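Side-chain contacts in putative 4-Hydroxy-2-oxoglutarate aldolase / 2-dehydro-3-deoxyphosphogluconate aldolase (Yersinia enterocolitica, PDB 3LM7), which is a putative aldolase of the KDGP aldolase family, with a TIM-barrel fold: residues A[206-210]-A[211-215]; A[143-147]-A[148-152]; A[32-35]-A[36-40]. All blocks are in the same frame, centred on the assembly; numbering follows the deposited sequence.

Interaction 1 (A[206-210]-A[211-215]). With K (potassium ion), chain E.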
loop_
_atom_site.group_PDB
_atom_site.type_symbol
_atom_site.label_atom_id
_atom_site.label_comp_id
_atom_site.label_asym_id
_atom_site.label_seq_id
_atom_site.Cartn_x
_atom_site.Cartn_y
_atom_site.Cartn_z
ATOM N N GLN A 206 -10.804 10.697 -4.941
ATOM C CA GLN A 206 -9.781 11.540 -4.376
ATOM C C GLN A 206 -9.874 11.458 -2.839
ATOM O O GLN A 206 -8.869 11.531 -2.146
ATOM C CB GLN A 206 -10.036 12.993 -4.786
ATOM C CG GLN A 206 -8.882 13.958 -4.452
ATOM C CD GLN A 206 -7.617 13.682 -5.251
ATOM O OE1 GLN A 206 -7.613 13.813 -6.482
ATOM N NE2 GLN A 206 -6.545 13.311 -4.558
ATOM N N ILE A 207 -11.097 11.412 -2.300
ATOM C CA ILE A 207 -11.216 11.307 -0.834
ATOM C C ILE A 207 -10.453 10.113 -0.296
ATOM O O ILE A 207 -9.745 10.206 0.716
ATOM C CB ILE A 207 -12.719 11.192 -0.462
ATOM C CG1 ILE A 207 -13.329 12.582 -0.512
ATOM C CG2 ILE A 207 -12.920 10.530 0.949
ATOM C CD1 ILE A 207 -14.884 12.514 -0.499
ATOM N N ALA A 208 -10.581 8.972 -0.976
ATOM C CA ALA A 208 -9.864 7.744 -0.543
ATOM C C ALA A 208 -8.349 7.921 -0.706
ATOM O O ALA A 208 -7.571 7.486 0.183
ATOM C CB ALA A 208 -10.334 6.449 -1.369
ATOM N N LEU A 209 -7.914 8.513 -1.831
ATOM C CA LEU A 209 -6.482 8.718 -2.021
ATOM C C LEU A 209 -5.918 9.700 -0.994
ATOM O O LEU A 209 -4.832 9.464 -0.469
ATOM C CB LEU A 209 -6.185 9.253 -3.439
ATOM C CG LEU A 209 -6.609 8.353 -4.598
ATOM C CD1 LEU A 209 -6.359 9.084 -5.991
ATOM C CD2 LEU A 209 -5.814 6.987 -4.558
ATOM N N ASP A 210 -6.651 10.782 -0.681
ATOM C CA ASP A 210 -6.138 11.782 0.289
ATOM C C ASP A 210 -6.057 11.196 1.709
ATOM O O ASP A 210 -5.150 11.569 2.434
ATOM C CB ASP A 210 -7.026 13.032 0.357
ATOM C CG ASP A 210 -6.911 13.923 -0.904
ATOM O OD1 ASP A 210 -6.033 13.692 -1.771
ATOM O OD2 ASP A 210 -7.735 14.839 -1.017
ATOM N N ALA A 211 -6.987 10.281 2.053
ATOM C CA ALA A 211 -6.916 9.508 3.320
ATOM C C ALA A 211 -5.700 8.575 3.390
ATOM O O ALA A 211 -5.136 8.334 4.498
ATOM C CB ALA A 211 -8.243 8.707 3.538
ATOM N N GLY A 212 -5.227 8.115 2.235
ATOM C CA GLY A 212 -4.033 7.262 2.170
ATOM C C GLY A 212 -4.412 5.783 1.911
ATOM O O GLY A 212 -3.590 4.880 2.090
ATOM N N VAL A 213 -5.656 5.528 1.486
ATOM C CA VAL A 213 -6.043 4.142 1.189
ATOM C C VAL A 213 -5.133 3.530 0.077
ATOM O O VAL A 213 -5.015 4.110 -0.994
ATOM C CB VAL A 213 -7.536 3.991 0.809
ATOM C CG1 VAL A 213 -7.896 2.523 0.586
ATOM C CG2 VAL A 213 -8.422 4.607 1.901
ATOM N N THR A 214 -4.536 2.379 0.363
ATOM C CA THR A 214 -3.544 1.759 -0.499
ATOM C C THR A 214 -4.120 1.222 -1.827
ATOM O O THR A 214 -3.475 1.388 -2.886
ATOM C CB THR A 214 -2.823 0.661 0.254
ATOM O OG1 THR A 214 -2.222 1.308 1.401
ATOM C CG2 THR A 214 -1.653 0.134 -0.591
ATOM N N LYS A 215 -5.278 0.566 -1.755
ATOM C CA LYS A 215 -5.965 0.119 -2.974
ATOM C C LYS A 215 -7.390 0.548 -2.911
ATOM O O LYS A 215 -8.102 0.300 -1.887
ATOM C CB LYS A 215 -5.933 -1.412 -3.045
ATOM C CG LYS A 215 -4.469 -2.013 -2.988
ATOM C CD LYS A 215 -3.812 -2.016 -4.274
ATOM C CE LYS A 215 -2.504 -2.811 -4.297
ATOM N NZ LYS A 215 -1.445 -1.995 -3.693
HETATM K K K E . -4.695 9.779 6.679
HETATM O O HOH W 1 -3.629 11.800 4.803
HETATM O O HOH W 2 -5.482 7.509 8.396
HETATM O O HOH W 3 -4.453 11.206 9.370
HETATM O O HOH W 4 -6.415 11.925 6.066
#

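Interaction 2 (A[143-147]-A[148-152])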
loop_
_atom_site.group_PDB
_atom_site.type_symbol
_atom_site.label_atom_id
_atom_site.label_comp_id
_atom_site.label_asym_id
_atom_site.label_seq_id
_atom_site.Cartn_x
_atom_site.Cartn_y
_atom_site.Cartn_z
ATOM N N ALA A 143 -27.045 -4.801 13.159
ATOM C CA ALA A 143 -25.817 -4.907 13.963
ATOM C C ALA A 143 -24.951 -3.729 13.569
ATOM O O ALA A 143 -24.464 -3.656 12.397
ATOM C CB ALA A 143 -25.103 -6.211 13.662
ATOM N N ILE A 144 -24.758 -2.804 14.496
ATOM C CA ILE A 144 -23.981 -1.542 14.213
ATOM C C ILE A 144 -22.759 -1.531 15.117
ATOM O O ILE A 144 -22.858 -1.714 16.373
ATOM C CB ILE A 144 -24.862 -0.269 14.510
ATOM C CG1 ILE A 144 -26.078 -0.311 13.614
ATOM C CG2 ILE A 144 -24.031 1.076 14.484
ATOM C CD1 ILE A 144 -27.287 0.281 14.268
ATOM N N VAL A 145 -21.599 -1.292 14.513
ATOM C CA VAL A 145 -20.349 -1.482 15.246
ATOM C C VAL A 145 -19.374 -0.422 14.799
ATOM O O VAL A 145 -19.562 0.242 13.788
ATOM C CB VAL A 145 -19.742 -2.910 15.049
ATOM C CG1 VAL A 145 -20.777 -4.012 15.282
ATOM C CG2 VAL A 145 -19.093 -3.049 13.590
ATOM N N PRO A 146 -18.315 -0.249 15.568
ATOM C CA PRO A 146 -17.341 0.767 15.189
ATOM C C PRO A 146 -16.644 0.373 13.898
ATOM O O PRO A 146 -16.404 -0.805 13.659
ATOM C CB PRO A 146 -16.341 0.762 16.377
ATOM C CG PRO A 146 -17.208 0.227 17.585
ATOM C CD PRO A 146 -18.192 -0.744 16.958
ATOM N N VAL A 147 -16.315 1.361 13.074
ATOM C CA VAL A 147 -15.596 1.086 11.813
ATOM C C VAL A 147 -14.335 0.241 12.049
ATOM O O VAL A 147 -14.127 -0.765 11.309
ATOM C CB VAL A 147 -15.288 2.407 11.016
ATOM C CG1 VAL A 147 -14.347 2.145 9.805
ATOM C CG2 VAL A 147 -16.670 3.070 10.599
ATOM N N THR A 148 -13.488 0.651 13.009
ATOM C CA THR A 148 -12.237 -0.063 13.237
ATOM C C THR A 148 -12.504 -1.529 13.609
ATOM O O THR A 148 -11.766 -2.512 13.183
ATOM C CB THR A 148 -11.414 0.612 14.346
ATOM O OG1 THR A 148 -12.271 0.879 15.515
ATOM C CG2 THR A 148 -10.799 1.914 13.747
ATOM N N THR A 149 -13.533 -1.703 14.418
ATOM C CA THR A 149 -13.900 -3.098 14.804
ATOM C C THR A 149 -14.394 -3.875 13.589
ATOM O O THR A 149 -14.000 -5.032 13.435
ATOM C CB THR A 149 -14.966 -3.078 15.911
ATOM O OG1 THR A 149 -14.486 -2.207 16.972
ATOM C CG2 THR A 149 -15.188 -4.552 16.473
ATOM N N ALA A 150 -15.225 -3.279 12.704
ATOM C CA ALA A 150 -15.686 -4.007 11.486
ATOM C C ALA A 150 -14.521 -4.357 10.602
ATOM O O ALA A 150 -14.470 -5.468 10.083
ATOM C CB ALA A 150 -16.741 -3.160 10.660
ATOM N N ILE A 151 -13.552 -3.440 10.462
ATOM C CA ILE A 151 -12.353 -3.766 9.656
ATOM C C ILE A 151 -11.594 -4.953 10.263
ATOM O O ILE A 151 -11.181 -5.919 9.565
ATOM C CB ILE A 151 -11.399 -2.543 9.554
ATOM C CG1 ILE A 151 -12.027 -1.520 8.545
ATOM C CG2 ILE A 151 -10.063 -2.979 9.044
ATOM C CD1 ILE A 151 -11.371 -0.109 8.656
ATOM N N ALA A 152 -11.407 -4.902 11.586
ATOM C CA ALA A 152 -10.662 -6.004 12.213
ATOM C C ALA A 152 -11.413 -7.348 12.020
ATOM O O ALA A 152 -10.795 -8.409 11.854
ATOM C CB ALA A 152 -10.448 -5.714 13.741
#

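Interaction 3 (A[32-35]-A[36-40])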
loop_
_atom_site.group_PDB
_atom_site.type_symbol
_atom_site.label_atom_id
_atom_site.label_comp_id
_atom_site.label_asym_id
_atom_site.label_seq_id
_atom_site.Cartn_x
_atom_site.Cartn_y
_atom_site.Cartn_z
ATOM N N GLN A 32 -10.527 -3.390 -22.973
ATOM C CA GLN A 32 -9.739 -2.576 -23.841
ATOM C C GLN A 32 -9.749 -1.124 -23.409
ATOM O O GLN A 32 -8.701 -0.500 -23.324
ATOM C CB GLN A 32 -10.279 -2.642 -25.301
ATOM C CG GLN A 32 -9.391 -1.791 -26.251
ATOM C CD GLN A 32 -9.734 -1.972 -27.699
ATOM O OE1 GLN A 32 -10.909 -1.924 -28.090
ATOM N NE2 GLN A 32 -8.714 -2.143 -28.516
ATOM N N ALA A 33 -10.932 -0.578 -23.185
ATOM C CA ALA A 33 -11.093 0.873 -22.933
ATOM C C ALA A 33 -10.411 1.270 -21.627
ATOM O O ALA A 33 -9.842 2.369 -21.475
ATOM C CB ALA A 33 -12.542 1.240 -22.933
ATOM N N ALA A 34 -10.418 0.345 -20.671
ATOM C CA ALA A 34 -9.696 0.616 -19.410
ATOM C C ALA A 34 -8.187 0.366 -19.476
ATOM O O ALA A 34 -7.483 0.529 -18.440
ATOM C CB ALA A 34 -10.319 -0.291 -18.279
ATOM N N GLU A 35 -7.666 -0.087 -20.629
ATOM C CA GLU A 35 -6.235 -0.472 -20.717
ATOM C C GLU A 35 -5.925 -1.564 -19.681
ATOM O O GLU A 35 -4.840 -1.574 -19.101
ATOM C CB GLU A 35 -5.295 0.737 -20.526
ATOM C CG GLU A 35 -5.497 1.721 -21.743
ATOM C CD GLU A 35 -4.739 3.001 -21.676
ATOM O OE1 GLU A 35 -3.924 3.246 -20.760
ATOM O OE2 GLU A 35 -4.987 3.787 -22.596
ATOM N N GLY A 36 -6.902 -2.459 -19.482
ATOM C CA GLY A 36 -6.796 -3.521 -18.494
ATOM C C GLY A 36 -6.994 -3.156 -17.015
ATOM O O GLY A 36 -7.019 -4.083 -16.200
ATOM N N HIS A 37 -7.116 -1.866 -16.667
ATOM C CA HIS A 37 -7.223 -1.443 -15.240
ATOM C C HIS A 37 -8.696 -1.493 -14.747
ATOM O O HIS A 37 -9.265 -0.499 -14.243
ATOM C CB HIS A 37 -6.623 -0.040 -15.008
ATOM C CG HIS A 37 -5.211 0.070 -15.473
ATOM N ND1 HIS A 37 -4.178 -0.662 -14.915
ATOM C CD2 HIS A 37 -4.661 0.806 -16.474
ATOM C CE1 HIS A 37 -3.050 -0.378 -15.555
ATOM N NE2 HIS A 37 -3.326 0.488 -16.516
ATOM N N VAL A 38 -9.259 -2.692 -14.850
ATOM C CA VAL A 38 -10.667 -2.906 -14.607
ATOM C C VAL A 38 -10.888 -4.350 -14.202
ATOM O O VAL A 38 -10.146 -5.254 -14.572
ATOM C CB VAL A 38 -11.519 -2.526 -15.846
ATOM C CG1 VAL A 38 -11.246 -3.515 -17.090
ATOM C CG2 VAL A 38 -12.977 -2.451 -15.538
ATOM N N LEU A 39 -11.909 -4.502 -13.384
ATOM C CA LEU A 39 -12.520 -5.751 -13.058
ATOM C C LEU A 39 -13.944 -5.701 -13.637
ATOM O O LEU A 39 -14.719 -4.734 -13.430
ATOM C CB LEU A 39 -12.584 -5.926 -11.531
ATOM C CG LEU A 39 -11.196 -6.010 -10.884
ATOM C CD1 LEU A 39 -11.328 -5.669 -9.363
ATOM C CD2 LEU A 39 -10.643 -7.447 -11.149
ATOM N N VAL A 40 -14.272 -6.720 -14.422
ATOM C CA VAL A 40 -15.523 -6.787 -15.100
ATOM C C VAL A 40 -16.465 -7.668 -14.347
ATOM O O VAL A 40 -16.138 -8.870 -14.127
ATOM C CB VAL A 40 -15.237 -7.401 -16.521
ATOM C CG1 VAL A 40 -16.511 -7.668 -17.231
ATOM C CG2 VAL A 40 -14.336 -6.446 -17.289
HETATM O O HOH W 5 -2.242 2.077 -18.626
#

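Interaction 1 (A[206-210]-A[211-215])
Ala208 meets Val213 at the end of helix 201-211, where its carbonyl oxygen accepts Val213 N at 3.0 Å. Val213 CG2 rests 3.5 Å from the same oxygen, Ala208 O, and 4.2 Å from Ala208 CB, so one branch of the valine lies beside the accepting oxygen. With CG1 anti to the backbone N (chi1 -177°), the CG2 branch falls beside that N and therefore over the helix end. Gly212 N makes a weak bond to Leu209 O, and this bond and that of Val213 N to Ala208 O form a Schellman motif with Gly212 as its C-prime residue. Apart from the motif, Gly212 N also bonds weakly to Ala208 O, and Ala211 N keeps the ordinary helical bond to Ile207 O. The phi of 104° at Gly212 suits glycine, because a side chain here would press on the preceding carbonyl.

The next carbonyls, past those used in the motif, face a potassium ion. Ala211 O binds it at 2.6 Å, and a water hydrogen-bonded to Asp210 O also lies in the metal's shell. Ala211 O of the second subunit binds the same ion, so the helix terminus takes part in the subunit interface; the partial negative charge of a helix C-terminus would probably favour a cation there. One turn back, Gln206 NE2 gives a hydrogen bond of 2.9 Å to Asp210 OD1, meeting the oxygen from above the carboxylate plane, a polar pairing suited to the outer side of the helix.

The apolar sides face inward: Ala208 and Ala211, small enough for close helix packing, touch Tyr176 and Ala180 of helix 173-185, Leu209 packs on Ile247 of helix 234-247, and Val213 lies on Leu190 of strand 189-192.

Interaction 2 (A[143-147]-A[148-152])
Val145 lays its CG2 methyl against Ala150 CB, 3.8 Å away, bridging the end of strand 144-146 and the first turn of the helix that follows. A chi1 of -50° sets CG2 between the backbone N and the carbonyl carbon, on the side where the helix begins. Alanine suits position 150 because its single methyl lets the valine branch come close to the helix backbone. Next along the chain, the Pro146 ring and the Thr149 side chain lie alongside each other with their ends turned in a common direction, OG1 of Thr149 being 3.6 Å from Pro146 CB. The hydroxyl stands beside the backbone N, anti to the carbonyl carbon (chi1 -51°), which turns the oxygen along the ring.

Pro146 is the N-cap of helix 147-156. Proline fits a helix start, since its missing N-H costs no helical bond, while its carbonyl opens the regular series: Ala150 N reaches Pro146 O at 2.9 Å, almost in line with the carbonyl. Ile151 N then repeats the pattern on Val147 O. The axes of the short segments 144-146 and 148-152 stand nearly perpendicular, at 93°, so the chain turns sharply at the proline.

On the buried side Val147 CG1 touches Ile151 CD1 at 3.9 Å, the two side chains crossing obliquely one turn apart. Val147 also packs on Phe178, Val179 and Ala182 of helix 173-185, and Ile151 shares Ala182; branched aliphatic side chains suit this buried face against helix 173-185. Val129 of strand 128-130, the antiparallel partner of strand 144-146, touches Val145, Val147 and Ala150.

Interaction 3 (A[32-35]-A[36-40])
His37 folds back over the turn it closes, and its side chain can be followed outward from CB, which lies 3.6 Å from Ala34 O. CG stands beside the backbone N, anti to the carbonyl carbon (chi1 -55°), and this carries the imidazole over the Glu35 peptide. CD2 comes within 3.5 Å of both Ala34 O and Glu35 O, the latter sitting over one ring face, displaced toward the rim; CD2 is also 4.1 Å from Glu35 CB. At the tip NE2 shares the Glu35 oxygen, 3.6 Å from Glu35 O, and meets a water at 2.9 Å, in the ring plane; that water donates a hydrogen bond to Glu35 OE1. The other nitrogen, ND1, is hydrogen-bonded to Asn9 O, while Tyr11 meets the ring edge-to-face.

In the backbone, His37 N bonds to Ala34 O at 3.0 Å, closing a type I' turn from Ala34 to His37. Glu35 takes the positive phi that ends helix 24-33 in a Schellman motif; Gly36 follows with another, which glycine adopts readily. The tight reversal puts Ala34 CB 3.5 Å from Val38 CB, with Val38 CG1 alongside. A small alanine here permits the close approach, and the branched valine suits the strand it begins, 38-43, where it also touches Ile30 of the helix. Helix and strand belong to the beta-alpha-beta unit formed with strand 17-20.

The polar side chains of the turn thus have their ends tied to other parts of the chain. Glu35 OE1 makes a salt bridge with Lys245 of helix 234-247 as well as accepting from the water, which would probably help to keep the carboxylate ionised and hold the turn against that helix.

All three contacts are local and mark boundaries of secondary structure: interactions 1 and 3 end helices with Schellman motifs, whereas interaction 2 starts one. Interactions 1 and 3 are largely buried; interaction 2 is partly buried, with threonines and a proline outside and aliphatic side chains within. Helix 173-185 is packed by both 206-215 and 143-152, while helix 234-247 is touched by both 206-215 and 32-40. Chemistry follows place: carbonyls coordinate potassium at the subunit interface in interaction 1, apolar branches dominate interaction 2, and a water-linked glutamate and histidine border interaction 3. Interactions 2 and 3 lie on opposite sides of the chain's centre, their own centres 32 Å apart.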